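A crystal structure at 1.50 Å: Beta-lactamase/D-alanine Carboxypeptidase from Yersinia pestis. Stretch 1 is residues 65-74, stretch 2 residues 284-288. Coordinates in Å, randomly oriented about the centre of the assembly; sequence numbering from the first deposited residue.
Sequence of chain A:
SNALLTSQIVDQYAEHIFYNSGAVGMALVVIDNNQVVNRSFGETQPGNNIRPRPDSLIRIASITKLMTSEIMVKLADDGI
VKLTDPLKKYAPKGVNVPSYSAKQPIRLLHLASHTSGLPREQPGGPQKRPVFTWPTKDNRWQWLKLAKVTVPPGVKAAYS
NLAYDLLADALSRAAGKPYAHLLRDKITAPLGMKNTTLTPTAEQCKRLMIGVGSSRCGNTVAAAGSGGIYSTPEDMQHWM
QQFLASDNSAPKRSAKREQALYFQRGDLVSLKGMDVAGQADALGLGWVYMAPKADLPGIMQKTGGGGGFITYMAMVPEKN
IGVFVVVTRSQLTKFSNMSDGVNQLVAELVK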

# COMPACT_ATOMS: atom_id res chain seq x y z
N LYS A 65 0.20 3.08 -1.28
CA LYS A 65 1.47 3.41 -1.95
C LYS A 65 1.72 2.57 -3.19
O LYS A 65 2.32 3.05 -4.16
CB LYS A 65 2.63 3.23 -0.98
CG LYS A 65 2.61 4.22 0.18
CD LYS A 65 3.85 4.07 1.06
CE LYS A 65 3.94 5.16 2.13
NZ LYS A 65 2.82 5.07 3.13
N LEU A 66 1.26 1.32 -3.19
CA LEU A 66 1.41 0.46 -4.39
C LEU A 66 0.62 1.01 -5.57
O LEU A 66 1.03 0.89 -6.72
CB LEU A 66 0.95 -0.97 -4.10
CG LEU A 66 1.63 -1.66 -2.90
CD1 LEU A 66 1.12 -3.10 -2.80
CD2 LEU A 66 3.15 -1.60 -3.06
N MSE A 67 -0.52 1.62 -5.27
CA MSE A 67 -1.32 2.25 -6.33
C MSE A 67 -0.69 3.56 -6.81
O MSE A 67 -0.75 3.87 -7.99
CB MSE A 67 -2.77 2.44 -5.85
CG MSE A 67 -3.45 1.10 -5.57
SE MSE A 67 -5.29 1.22 -5.05
CE MSE A 67 -5.55 -0.65 -4.51
N THR A 68 -0.11 4.34 -5.91
CA THR A 68 0.61 5.54 -6.32
C THR A 68 1.74 5.16 -7.26
O THR A 68 1.91 5.76 -8.32
CB THR A 68 1.17 6.29 -5.12
OG1 THR A 68 0.13 6.38 -4.13
CG2 THR A 68 1.63 7.69 -5.52
N SER A 69 2.53 4.16 -6.89
CA SER A 69 3.59 3.70 -7.79
C SER A 69 3.05 3.11 -9.09
O SER A 69 3.66 3.29 -10.16
CB SER A 69 4.54 2.72 -7.07
OG SER A 69 5.43 3.47 -6.25
N GLU A 70 1.91 2.43 -9.02
CA GLU A 70 1.26 1.92 -10.23
C GLU A 70 0.96 3.06 -11.20
O GLU A 70 1.25 2.98 -12.40
CB GLU A 70 -0.05 1.18 -9.90
CG GLU A 70 -0.84 0.81 -11.17
CD GLU A 70 -2.02 -0.09 -10.96
OE1 GLU A 70 -2.42 -0.27 -9.82
OE2 GLU A 70 -2.60 -0.60 -11.96
N ILE A 71 0.35 4.12 -10.68
CA ILE A 71 0.04 5.29 -11.49
C ILE A 71 1.31 5.93 -12.06
O ILE A 71 1.34 6.29 -13.25
CB ILE A 71 -0.82 6.30 -10.70
CG1 ILE A 71 -2.20 5.68 -10.46
CG2 ILE A 71 -0.94 7.65 -11.45
CD1 ILE A 71 -3.06 6.45 -9.49
N MSE A 72 2.35 6.05 -11.25
CA MSE A 72 3.62 6.58 -11.76
C MSE A 72 4.14 5.72 -12.92
O MSE A 72 4.53 6.24 -13.96
CB MSE A 72 4.67 6.64 -10.65
CG MSE A 72 6.01 7.21 -11.13
SE MSE A 72 7.37 7.07 -9.74
CE MSE A 72 7.41 5.12 -9.59
N VAL A 73 4.12 4.40 -12.75
CA VAL A 73 4.62 3.50 -13.79
C VAL A 73 3.76 3.61 -15.06
O VAL A 73 4.29 3.65 -16.19
CB VAL A 73 4.68 2.05 -13.26
CG1 VAL A 73 4.83 1.04 -14.38
CG2 VAL A 73 5.82 1.93 -12.25
N LYS A 74 2.45 3.68 -14.91
CA LYS A 74 1.59 3.83 -16.07
C LYS A 74 1.81 5.16 -16.78
O LYS A 74 1.92 5.20 -18.02
CB LYS A 74 0.12 3.62 -15.70
CG LYS A 74 -0.15 2.15 -15.37
CD LYS A 74 -1.55 1.93 -14.90
CE LYS A 74 -1.91 0.46 -15.05
NZ LYS A 74 -3.27 0.23 -14.51
N GLY A 284 11.44 -1.88 -3.90
CA GLY A 284 10.93 -1.48 -5.19
C GLY A 284 10.17 -0.17 -5.08
O GLY A 284 10.46 0.70 -4.24
N LEU A 285 9.16 -0.05 -5.94
CA LEU A 285 8.31 1.12 -5.99
C LEU A 285 7.17 0.85 -5.02
O LEU A 285 6.10 0.34 -5.40
CB LEU A 285 7.81 1.32 -7.42
CG LEU A 285 8.95 1.35 -8.48
CD1 LEU A 285 8.40 1.45 -9.90
CD2 LEU A 285 10.00 2.47 -8.20
N GLY A 286 7.43 1.12 -3.74
CA GLY A 286 6.51 0.78 -2.68
C GLY A 286 6.64 -0.68 -2.26
O GLY A 286 6.74 -0.98 -1.07
N TRP A 287 6.60 -1.59 -3.23
CA TRP A 287 6.79 -3.01 -2.97
C TRP A 287 8.09 -3.25 -2.22
O TRP A 287 9.10 -2.56 -2.46
CB TRP A 287 6.85 -3.79 -4.29
CG TRP A 287 5.56 -3.82 -5.01
CD1 TRP A 287 5.15 -3.00 -6.05
CD2 TRP A 287 4.47 -4.72 -4.76
NE1 TRP A 287 3.86 -3.35 -6.43
CE2 TRP A 287 3.43 -4.40 -5.66
CE3 TRP A 287 4.26 -5.77 -3.84
CZ2 TRP A 287 2.22 -5.10 -5.70
CZ3 TRP A 287 3.06 -6.46 -3.88
CH2 TRP A 287 2.06 -6.12 -4.80
N VAL A 288 8.07 -4.25 -1.34
CA VAL A 288 9.24 -4.68 -0.61
C VAL A 288 9.45 -6.15 -0.90
O VAL A 288 8.50 -6.94 -0.83
CB VAL A 288 9.04 -4.47 0.91
CG1 VAL A 288 10.19 -5.14 1.73
CG2 VAL A 288 8.95 -2.97 1.21
O HOH W 1 2.08 -1.57 -7.95

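Residues 65-74 form part of a longer α-helix, its turns held by regular i to i+4 hydrogen bonds such as Ser69 N to Lys65 O (3.0 Å) and Val73 N to Ser69 O (2.9 Å). Against it lies a short irregular segment more than two hundred residues away in the sequence. The backbones come close at two points, where the CA atoms of Leu66 and Gly286 are 5.4 Å apart and those of Ser69 and Leu285 5.7 Å apart. Contact falls on Leu66, Ser69, Met72 and Val73, the three- and four-residue spacing that brings side chains to one side of a helix.

Gly284 does not touch the helix, but it helps to shape the segment that does: its N donates to Trp287 O (2.8 Å), and its O accepts a weak hydrogen bond from Gly286 N (3.1 Å), so the chain folds back on itself tightly.

Leu285 points toward the helix, which covers 82 Å² of it. Its CD1 meets Val73 CG2 at 3.5 Å and the selenomethionine Met72 CE at 3.8 Å, an apolar cluster in which a branched leucine end fits well. Nearer the backbone, Ser69 is small enough to let the chains approach: its CB is 3.3 Å from Leu285 O, and its OG is 3.4 Å from Leu285 CB. The serine hydroxyl is hydrogen-bonded elsewhere in the structure, so its polarity is satisfied in this buried setting.

Gly286 suits its place on two counts. Its phi of 81° is one that glycine adopts readily, and an ideal CB would point toward the helix, only 3.3 Å from Leu66 CD2 and 3.5 Å from Lys65 O. Without that carbon, Leu66 CD2 can settle 3.7 Å from Gly286 C.

Trp287 supplies a broad apolar surface for Leu66. The leucine CA-to-CB bond points sideways, but the end of the side chain comes nearer, and CD2 sits 3.6 Å from the centroid of the tryptophan five-membered ring, almost exactly on the ring normal. This is a CH-π contact, in which a methyl group packs against the electron-rich face; Leu66 CD1 adds a contact of 3.7 Å with Trp287 CZ2. The indole's polar edge is served by water 1, which accepts from Trp287 NE1 (2.9 Å) and donates to Leu66 O (2.9 Å). The water thus joins the two stretches where no clear direct hydrogen bond does.

Val288 enters a strand and makes no contact with the helix, ending an interface built mainly on apolar packing.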